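Local coordinates for tetratricopeptide repeat domain protein (Salinibacter ruber, PDB 3MA5) that is of unknown function but, as a tetratricopeptide repeat domain, probably provides a helical scaffold for binding other proteins, at residues Gln15-His20 / Leu27-Glu32; Leu47-Glu52 / Gln84-Lys89; Glu69-Glu74 / Lys78-Leu83. All coordinates share one frame; numbering follows the deposited sequence.

Interaction 1 of 3, residues Gln15-His20 / Leu27-Glu32; sequences QEHLKH and LALFEE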
loop_
_atom_site.group_PDB
_atom_site.type_symbol
_atom_site.label_atom_id
_atom_site.label_comp_id
_atom_site.label_asym_id
_atom_site.label_seq_id
_atom_site.Cartn_x
_atom_site.Cartn_y
_atom_site.Cartn_z
ATOM N N GLN A 15 -10.402 -1.291 -2.319
ATOM C CA GLN A 15 -10.014 -1.628 -3.679
ATOM C C GLN A 15 -11.029 -1.316 -4.761
ATOM O O GLN A 15 -10.660 -0.967 -5.881
ATOM C CB GLN A 15 -9.674 -3.103 -3.732
ATOM C CG GLN A 15 -8.274 -3.429 -3.266
ATOM C CD GLN A 15 -7.318 -3.528 -4.431
ATOM O OE1 GLN A 15 -6.728 -2.535 -4.852
ATOM N NE2 GLN A 15 -7.183 -4.734 -4.983
ATOM N N GLU A 16 -12.305 -1.460 -4.444
ATOM C CA GLU A 16 -13.329 -1.166 -5.429
ATOM C C GLU A 16 -13.345 0.349 -5.613
ATOM O O GLU A 16 -13.387 0.844 -6.745
ATOM C CB GLU A 16 -14.704 -1.676 -4.967
ATOM C CG GLU A 16 -14.895 -3.198 -4.860
ATOM C CD GLU A 16 -14.617 -3.941 -6.164
ATOM O OE1 GLU A 16 -14.428 -3.285 -7.217
ATOM O OE2 GLU A 16 -14.588 -5.195 -6.124
ATOM N N HIS A 17 -13.300 1.079 -4.499
ATOM C CA HIS A 17 -13.259 2.544 -4.535
ATOM C C HIS A 17 -12.202 2.987 -5.541
ATOM O O HIS A 17 -12.507 3.641 -6.532
ATOM C CB HIS A 17 -12.906 3.096 -3.159
ATOM C CG HIS A 17 -14.042 3.062 -2.194
ATOM N ND1 HIS A 17 -15.259 3.648 -2.463
ATOM C CD2 HIS A 17 -14.149 2.531 -0.951
ATOM C CE1 HIS A 17 -16.067 3.480 -1.431
ATOM N NE2 HIS A 17 -15.415 2.805 -0.500
ATOM N N LEU A 18 -10.956 2.622 -5.264
ATOM C CA LEU A 18 -9.849 2.922 -6.151
ATOM C C LEU A 18 -10.249 2.848 -7.629
ATOM O O LEU A 18 -9.891 3.728 -8.414
ATOM C CB LEU A 18 -8.721 1.928 -5.912
ATOM C CG LEU A 18 -7.593 2.335 -4.985
ATOM C CD1 LEU A 18 -6.510 1.266 -5.030
ATOM C CD2 LEU A 18 -7.038 3.668 -5.433
ATOM N N LYS A 19 -10.968 1.784 -7.992
ATOM C CA LYS A 19 -11.424 1.542 -9.367
ATOM C C LYS A 19 -12.454 2.553 -9.842
ATOM O O LYS A 19 -12.452 2.966 -11.011
ATOM C CB LYS A 19 -12.025 0.141 -9.489
ATOM C CG LYS A 19 -11.008 -0.974 -9.362
ATOM C CD LYS A 19 -11.689 -2.332 -9.324
ATOM C CE LYS A 19 -10.664 -3.465 -9.220
ATOM N NZ LYS A 19 -11.323 -4.749 -8.827
ATOM N N HIS A 20 -13.343 2.925 -8.926
ATOM C CA HIS A 20 -14.377 3.895 -9.218
ATOM C C HIS A 20 -13.864 5.313 -8.938
ATOM O O HIS A 20 -14.644 6.209 -8.611
ATOM C CB HIS A 20 -15.620 3.602 -8.372
ATOM C CG HIS A 20 -16.380 2.386 -8.811
ATOM N ND1 HIS A 20 -15.813 1.128 -8.858
ATOM C CD2 HIS A 20 -17.650 2.241 -9.262
ATOM C CE1 HIS A 20 -16.698 0.264 -9.325
ATOM N NE2 HIS A 20 -17.820 0.914 -9.578
ATOM N N LEU A 27 -7.951 5.759 0.329
ATOM C CA LEU A 27 -6.852 6.121 1.226
ATOM C C LEU A 27 -7.196 6.039 2.710
ATOM O O LEU A 27 -6.394 5.559 3.501
ATOM C CB LEU A 27 -6.319 7.517 0.905
ATOM C CG LEU A 27 -5.296 8.006 1.938
ATOM C CD1 LEU A 27 -3.928 8.238 1.316
ATOM C CD2 LEU A 27 -5.815 9.266 2.555
ATOM N N ALA A 28 -8.378 6.514 3.086
ATOM C CA ALA A 28 -8.819 6.455 4.476
ATOM C C ALA A 28 -8.675 5.013 4.953
ATOM O O ALA A 28 -7.898 4.715 5.856
ATOM C CB ALA A 28 -10.278 6.894 4.577
ATOM N N LEU A 29 -9.427 4.121 4.324
ATOM C CA LEU A 29 -9.396 2.703 4.655
ATOM C C LEU A 29 -7.972 2.137 4.703
ATOM O O LEU A 29 -7.591 1.482 5.674
ATOM C CB LEU A 29 -10.227 1.913 3.633
ATOM C CG LEU A 29 -11.749 2.092 3.652
ATOM C CD1 LEU A 29 -12.349 1.451 2.414
ATOM C CD2 LEU A 29 -12.335 1.477 4.910
ATOM N N PHE A 30 -7.183 2.392 3.660
ATOM C CA PHE A 30 -5.816 1.880 3.610
ATOM C C PHE A 30 -4.965 2.262 4.821
ATOM O O PHE A 30 -4.303 1.406 5.408
ATOM C CB PHE A 30 -5.106 2.339 2.324
ATOM C CG PHE A 30 -5.452 1.521 1.115
ATOM C CD1 PHE A 30 -5.606 0.136 1.205
ATOM C CD2 PHE A 30 -5.607 2.127 -0.126
ATOM C CE1 PHE A 30 -5.910 -0.632 0.074
ATOM C CE2 PHE A 30 -5.912 1.368 -1.264
ATOM C CZ PHE A 30 -6.062 -0.010 -1.159
ATOM N N GLU A 31 -4.980 3.544 5.179
ATOM C CA GLU A 31 -4.186 4.044 6.300
ATOM C C GLU A 31 -4.600 3.392 7.597
ATOM O O GLU A 31 -3.757 3.057 8.435
ATOM C CB GLU A 31 -4.332 5.563 6.425
ATOM C CG GLU A 31 -3.117 6.342 5.950
ATOM C CD GLU A 31 -3.457 7.785 5.614
ATOM O OE1 GLU A 31 -4.291 8.365 6.335
ATOM O OE2 GLU A 31 -2.894 8.340 4.639
ATOM N N GLU A 32 -5.910 3.228 7.744
ATOM C CA GLU A 32 -6.528 2.618 8.913
ATOM C C GLU A 32 -6.042 1.166 9.036
ATOM O O GLU A 32 -5.540 0.734 10.078
ATOM C CB GLU A 32 -8.028 2.681 8.697
ATOM C CG GLU A 32 -8.900 2.129 9.772
ATOM C CD GLU A 32 -10.325 2.006 9.260
ATOM O OE1 GLU A 32 -10.509 1.261 8.261
ATOM O OE2 GLU A 32 -11.247 2.652 9.829
#
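The carbonyl oxygen of E16, just before the H17 and L18 that meet L29 and F30, takes two bonds from one residue. H20 N reaches E16 O at 3.0 Å, and H20 ND1 lies 3.2 Å from that same E16 O, with 144° at the hydrogen. The imidazole nitrogen sits above the carbonyl plane, not on a lone pair, and the oxygen is tilted from its ring plane. H20 thus folds back where helix 7-19 ends.

Between the two segments the contacts are carbon to carbon. L18 CD1 comes to the edge of the F30 ring, in its plane, 3.8 Å from F30 CE2, and the two side chains cross at about a right angle. In F30, CG lies beside its own N (chi1 -80°), which swings the ring toward L18, while A14 and T43 also touch the F30 side chain. One residue earlier on each helix, L29 CD1 meets the edge of the H17 imidazole, 4.0 Å from H17 CD2, again roughly at right angles.

Both segments lie in the predicted TPR repeat 7-40, whose two helices form a hairpin. With methyls against ring edges and no polar bond between the segments, the contact is van der Waals packing, largely apolar.

Interaction 2 of 3, residues Leu47-Glu52 / Gln84-Lys89; sequences LGKLYE and QDAKLK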
loop_
_atom_site.group_PDB
_atom_site.type_symbol
_atom_site.label_atom_id
_atom_site.label_comp_id
_atom_site.label_asym_id
_atom_site.label_seq_id
_atom_site.Cartn_x
_atom_site.Cartn_y
_atom_site.Cartn_z
ATOM N N LEU A 47 -1.298 1.590 -1.027
ATOM C CA LEU A 47 -1.230 2.828 -0.266
ATOM C C LEU A 47 -0.131 3.701 -0.812
ATOM O O LEU A 47 -0.311 4.897 -0.990
ATOM C CB LEU A 47 -0.954 2.549 1.203
ATOM C CG LEU A 47 -0.976 3.778 2.115
ATOM C CD1 LEU A 47 -2.195 4.620 1.794
ATOM C CD2 LEU A 47 -0.989 3.340 3.575
ATOM N N GLY A 48 1.010 3.087 -1.082
ATOM C CA GLY A 48 2.143 3.821 -1.591
ATOM C C GLY A 48 1.894 4.321 -2.991
ATOM O O GLY A 48 2.317 5.416 -3.352
ATOM N N LYS A 49 1.210 3.521 -3.792
ATOM C CA LYS A 49 0.925 3.913 -5.162
ATOM C C LYS A 49 -0.060 5.069 -5.122
ATOM O O LYS A 49 -0.132 5.865 -6.049
ATOM C CB LYS A 49 0.359 2.722 -5.940
ATOM C CG LYS A 49 1.412 1.755 -6.453
ATOM C CD LYS A 49 1.964 2.224 -7.800
ATOM C CE LYS A 49 3.324 1.624 -8.130
ATOM N NZ LYS A 49 3.753 2.001 -9.506
ATOM N N LEU A 50 -0.800 5.170 -4.024
ATOM C CA LEU A 50 -1.783 6.224 -3.851
ATOM C C LEU A 50 -1.108 7.479 -3.368
ATOM O O LEU A 50 -1.469 8.590 -3.772
ATOM C CB LEU A 50 -2.830 5.807 -2.834
ATOM C CG LEU A 50 -4.156 6.570 -2.805
ATOM C CD1 LEU A 50 -4.740 6.646 -4.217
ATOM C CD2 LEU A 50 -5.128 5.860 -1.884
ATOM N N TYR A 51 -0.131 7.304 -2.484
ATOM C CA TYR A 51 0.600 8.445 -1.960
ATOM C C TYR A 51 1.311 9.146 -3.088
ATOM O O TYR A 51 1.388 10.367 -3.114
ATOM C CB TYR A 51 1.623 8.009 -0.927
ATOM C CG TYR A 51 1.059 7.882 0.454
ATOM C CD1 TYR A 51 -0.032 8.652 0.861
ATOM C CD2 TYR A 51 1.623 7.006 1.368
ATOM C CE1 TYR A 51 -0.547 8.535 2.144
ATOM C CE2 TYR A 51 1.118 6.883 2.648
ATOM C CZ TYR A 51 0.041 7.642 3.033
ATOM O OH TYR A 51 -0.461 7.460 4.294
ATOM N N GLU A 52 1.835 8.357 -4.018
ATOM C CA GLU A 52 2.541 8.916 -5.149
ATOM C C GLU A 52 1.591 9.788 -5.951
ATOM O O GLU A 52 1.927 10.917 -6.287
ATOM C CB GLU A 52 3.133 7.803 -6.027
ATOM C CG GLU A 52 4.383 7.136 -5.455
ATOM C CD GLU A 52 5.046 6.235 -6.466
ATOM O OE1 GLU A 52 5.155 5.005 -6.231
ATOM O OE2 GLU A 52 5.452 6.782 -7.510
ATOM N N GLN A 84 9.147 -4.094 -3.892
ATOM C CA GLN A 84 10.525 -3.797 -4.262
ATOM C C GLN A 84 10.563 -3.032 -5.559
ATOM O O GLN A 84 11.281 -2.044 -5.670
ATOM C CB GLN A 84 11.334 -5.076 -4.424
ATOM C CG GLN A 84 11.588 -5.786 -3.127
ATOM C CD GLN A 84 12.537 -6.928 -3.271
ATOM O OE1 GLN A 84 13.130 -7.367 -2.299
ATOM N NE2 GLN A 84 12.685 -7.424 -4.479
ATOM N N ASP A 85 9.786 -3.497 -6.539
ATOM C CA ASP A 85 9.710 -2.865 -7.854
ATOM C C ASP A 85 9.161 -1.456 -7.765
ATOM O O ASP A 85 9.669 -0.525 -8.382
ATOM C CB ASP A 85 8.830 -3.701 -8.779
ATOM C CG ASP A 85 9.564 -4.893 -9.374
ATOM O OD1 ASP A 85 10.686 -5.210 -8.914
ATOM O OD2 ASP A 85 9.014 -5.526 -10.297
ATOM N N ALA A 86 8.113 -1.308 -6.974
ATOM C CA ALA A 86 7.460 -0.028 -6.803
ATOM C C ALA A 86 8.382 0.998 -6.181
ATOM O O ALA A 86 8.489 2.120 -6.665
ATOM C CB ALA A 86 6.222 -0.198 -5.945
ATOM N N LYS A 87 9.036 0.589 -5.097
ATOM C CA LYS A 87 9.969 1.426 -4.347
ATOM C C LYS A 87 11.097 1.944 -5.236
ATOM O O LYS A 87 11.342 3.145 -5.296
ATOM C CB LYS A 87 10.541 0.607 -3.191
ATOM C CG LYS A 87 11.457 1.332 -2.226
ATOM C CD LYS A 87 11.902 0.374 -1.109
ATOM C CE LYS A 87 12.655 1.084 0.021
ATOM N NZ LYS A 87 13.999 1.597 -0.397
ATOM N N LEU A 88 11.767 1.038 -5.933
ATOM C CA LEU A 88 12.861 1.414 -6.808
ATOM C C LEU A 88 12.472 2.382 -7.916
ATOM O O LEU A 88 13.296 3.186 -8.363
ATOM C CB LEU A 88 13.507 0.156 -7.410
ATOM C CG LEU A 88 14.712 -0.380 -6.620
ATOM C CD1 LEU A 88 14.359 -0.633 -5.165
ATOM C CD2 LEU A 88 15.194 -1.634 -7.264
ATOM N N LYS A 89 11.223 2.320 -8.359
ATOM C CA LYS A 89 10.780 3.195 -9.431
ATOM C C LYS A 89 10.460 4.573 -8.885
ATOM O O LYS A 89 10.766 5.586 -9.504
ATOM C CB LYS A 89 9.572 2.572 -10.121
ATOM C CG LYS A 89 8.970 3.385 -11.241
ATOM C CD LYS A 89 7.773 2.652 -11.799
ATOM C CE LYS A 89 6.982 3.485 -12.778
ATOM N NZ LYS A 89 5.846 2.692 -13.356
#
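K49 and A86 supply the apolar part of this contact. K49 lays its aliphatic chain across the gap, and its CE stops 4.1 Å from A86 CB. The bend at chi2 (-85°) turns the outer carbons toward helix 77-91, and the chain then runs on nearly straight to the amine. Packing between the segments is sparse, as expected for helix axes 11.0 Å apart at closest approach.

The charged part involves two lysines. K89, fully extended from its own helix, brings its NZ to 4.4 Å from K49 NZ; the like charges probably repel each other mildly.

In the polar part, the E52 side chain leaves its helix toward segment 84-89. E52 OE1 and A86 O, both acceptors, come to 4.4 Å without bonding; OE1 is hydrogen-bonded to the hydroxyl of Y64 on helix 57-74. Y64 thus touches both K49 and E52.

The two segments run nearly the same way, 20° apart, with K49 and A86 closest in register. Segment 47-52 belongs to the predicted repeat 41-74. Its near-parallel pairing with the next helix but one is consistent with the stacked antiparallel helices of a TPR array, with helix 77-91 continuing the stack.

Interaction 3 of 3, residues Glu69-Glu74 / Lys78-Leu83; sequences EVAREE and KDLSEL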
loop_
_atom_site.group_PDB
_atom_site.type_symbol
_atom_site.label_atom_id
_atom_site.label_comp_id
_atom_site.label_asym_id
_atom_site.label_seq_id
_atom_site.Cartn_x
_atom_site.Cartn_y
_atom_site.Cartn_z
ATOM N N GLU A 69 9.269 -4.786 4.854
ATOM C CA GLU A 69 9.702 -5.429 6.097
ATOM C C GLU A 69 8.720 -6.533 6.477
ATOM O O GLU A 69 9.130 -7.644 6.839
ATOM C CB GLU A 69 9.821 -4.442 7.264
ATOM C CG GLU A 69 10.988 -3.489 7.168
ATOM C CD GLU A 69 12.207 -4.128 6.516
ATOM O OE1 GLU A 69 12.671 -3.590 5.475
ATOM O OE2 GLU A 69 12.699 -5.167 7.037
ATOM N N VAL A 70 7.422 -6.244 6.392
ATOM C CA VAL A 70 6.453 -7.270 6.738
ATOM C C VAL A 70 6.441 -8.378 5.677
ATOM O O VAL A 70 6.299 -9.549 6.014
ATOM C CB VAL A 70 4.989 -6.708 6.938
ATOM C CG1 VAL A 70 5.022 -5.374 7.656
ATOM C CG2 VAL A 70 4.271 -6.607 5.637
ATOM N N ALA A 71 6.618 -8.030 4.407
ATOM C CA ALA A 71 6.593 -9.053 3.361
ATOM C C ALA A 71 7.726 -10.085 3.456
ATOM O O ALA A 71 7.529 -11.254 3.113
ATOM C CB ALA A 71 6.581 -8.405 1.972
ATOM N N ARG A 72 8.915 -9.672 3.891
ATOM C CA ARG A 72 9.994 -10.642 4.030
ATOM C C ARG A 72 9.487 -11.606 5.090
ATOM O O ARG A 72 9.303 -12.788 4.839
ATOM C CB ARG A 72 11.291 -9.999 4.528
ATOM C CG ARG A 72 11.592 -8.626 3.966
ATOM C CD ARG A 72 13.074 -8.424 3.679
ATOM N NE ARG A 72 13.389 -8.814 2.306
ATOM C CZ ARG A 72 14.607 -9.120 1.858
ATOM N NH1 ARG A 72 15.646 -9.082 2.684
ATOM N NH2 ARG A 72 14.785 -9.474 0.584
ATOM N N GLU A 73 9.228 -11.070 6.272
ATOM C CA GLU A 73 8.749 -11.863 7.391
ATOM C C GLU A 73 7.390 -12.564 7.220
ATOM O O GLU A 73 7.277 -13.754 7.497
ATOM C CB GLU A 73 8.679 -10.984 8.644
ATOM C CG GLU A 73 9.939 -10.173 8.951
ATOM C CD GLU A 73 11.107 -11.049 9.385
ATOM O OE1 GLU A 73 10.928 -11.863 10.317
ATOM O OE2 GLU A 73 12.206 -10.923 8.799
ATOM N N GLU A 74 6.366 -11.847 6.754
ATOM C CA GLU A 74 5.023 -12.425 6.661
ATOM C C GLU A 74 4.337 -12.379 5.298
ATOM O O GLU A 74 3.123 -12.530 5.201
ATOM C CB GLU A 74 4.113 -11.720 7.670
ATOM C CG GLU A 74 4.730 -11.471 9.036
ATOM C CD GLU A 74 4.664 -12.687 9.925
ATOM O OE1 GLU A 74 3.790 -13.532 9.638
ATOM O OE2 GLU A 74 5.461 -12.788 10.901
ATOM N N LYS A 78 5.615 -12.916 -4.441
ATOM C CA LYS A 78 4.809 -12.061 -5.303
ATOM C C LYS A 78 4.671 -10.677 -4.604
ATOM O O LYS A 78 4.923 -9.627 -5.203
ATOM C CB LYS A 78 3.430 -12.716 -5.522
ATOM C CG LYS A 78 2.454 -11.898 -6.340
ATOM C CD LYS A 78 1.088 -12.554 -6.436
ATOM C CE LYS A 78 0.181 -12.218 -5.281
ATOM N NZ LYS A 78 0.470 -13.021 -4.067
ATOM N N ASP A 79 4.295 -10.686 -3.328
ATOM C CA ASP A 79 4.139 -9.446 -2.572
ATOM C C ASP A 79 5.444 -8.685 -2.416
ATOM O O ASP A 79 5.492 -7.465 -2.649
ATOM C CB ASP A 79 3.549 -9.751 -1.202
ATOM C CG ASP A 79 2.136 -10.277 -1.300
ATOM O OD1 ASP A 79 1.710 -11.024 -0.386
ATOM O OD2 ASP A 79 1.452 -9.930 -2.290
ATOM N N LEU A 80 6.497 -9.404 -2.023
ATOM C CA LEU A 80 7.802 -8.783 -1.847
ATOM C C LEU A 80 8.278 -8.141 -3.130
ATOM O O LEU A 80 8.826 -7.046 -3.115
ATOM C CB LEU A 80 8.851 -9.796 -1.386
ATOM C CG LEU A 80 10.284 -9.234 -1.306
ATOM C CD1 LEU A 80 10.312 -8.019 -0.384
ATOM C CD2 LEU A 80 11.236 -10.289 -0.811
ATOM N N SER A 81 8.047 -8.817 -4.241
ATOM C CA SER A 81 8.468 -8.311 -5.533
ATOM C C SER A 81 7.805 -7.025 -5.997
ATOM O O SER A 81 8.486 -6.104 -6.441
ATOM C CB SER A 81 8.246 -9.364 -6.610
ATOM O OG SER A 81 9.139 -10.441 -6.469
ATOM N N GLU A 82 6.481 -6.959 -5.919
ATOM C CA GLU A 82 5.780 -5.772 -6.394
ATOM C C GLU A 82 6.162 -4.510 -5.635
ATOM O O GLU A 82 6.245 -3.437 -6.223
ATOM C CB GLU A 82 4.260 -6.009 -6.370
ATOM C CG GLU A 82 3.758 -6.880 -7.536
ATOM C CD GLU A 82 4.011 -6.240 -8.891
ATOM O OE1 GLU A 82 4.892 -6.732 -9.628
ATOM O OE2 GLU A 82 3.331 -5.235 -9.208
ATOM N N LEU A 83 6.409 -4.666 -4.335
ATOM C CA LEU A 83 6.819 -3.589 -3.438
ATOM C C LEU A 83 8.230 -3.137 -3.817
ATOM O O LEU A 83 8.485 -1.961 -4.034
ATOM C CB LEU A 83 6.822 -4.119 -2.007
ATOM C CG LEU A 83 5.491 -4.224 -1.274
ATOM C CD1 LEU A 83 5.625 -5.098 -0.058
ATOM C CD2 LEU A 83 5.047 -2.835 -0.892
#
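L80 packs against A71 and R72 where helices 57-74 and 77-91 pack side by side as neighbouring antiparallel helices of a TPR-type helical array. The segments run 160° apart with their axes 8.9 Å from each other at closest approach, and A71 and L80 mark the register. The small A71 side chain is consistent with this close approach: its methyl points toward the other helix and stops 4.0 Å from the backbone carbon L80 CA.

From CB outward, L80 meets its partners in turn. Its CB sits 4.3 Å from A71 CB, alkyl carbon against alkyl carbon. From there CG is set opposite the backbone N (chi1 175°), which carries the branch across to R72. Both methyls then meet the arginine: L80 CD1 is 4.2 Å from R72 NE, and L80 CD2 is 3.9 Å from R72 NH2. This second methyl comes to the edge of the guanidinium, near its plane, and not over a face. R72 gets there because its chain bends at chi2 and again at chi3 (91°), which brings the edge of the guanidinium alongside the leucine. L80 also touches I68 of the same helix as R72.

One turn further along helix 77-91, L83 lies on the more buried side of the contact. It packs on Y64 and I68 of helix 57-74 and on Y44 of helix 42-53, so three helices come together there. A71 in turn touches V41, in the loop ahead of helix 42-53. The A71 methyl is shared between both leucines of the segment 78-83: besides facing L80, A71 CB lies 4.0 Å from L83 CD1.

How the interactions relate
From the N terminus, interaction 1 closes first, across the short turn between helices 7-19 and 23-36, and is complete before the others begin. Helix 23-36 then hands over to helix 42-53, where interactions 1 and 2 touch: E31 OE2 and Y51 OH form a probable hydrogen bond, and L27 and F30 pack on L50, Y51 and L47. Interaction 2 spans 31 residues to reach helix 77-91, and interaction 3 nests inside that loop, joining helix 57-74 to the same last helix. Q84 and R72 touch where these two meet. Interactions 1 and 3 stay apart, on opposite sides of the chain's centre, about 10 Å between nearest atoms.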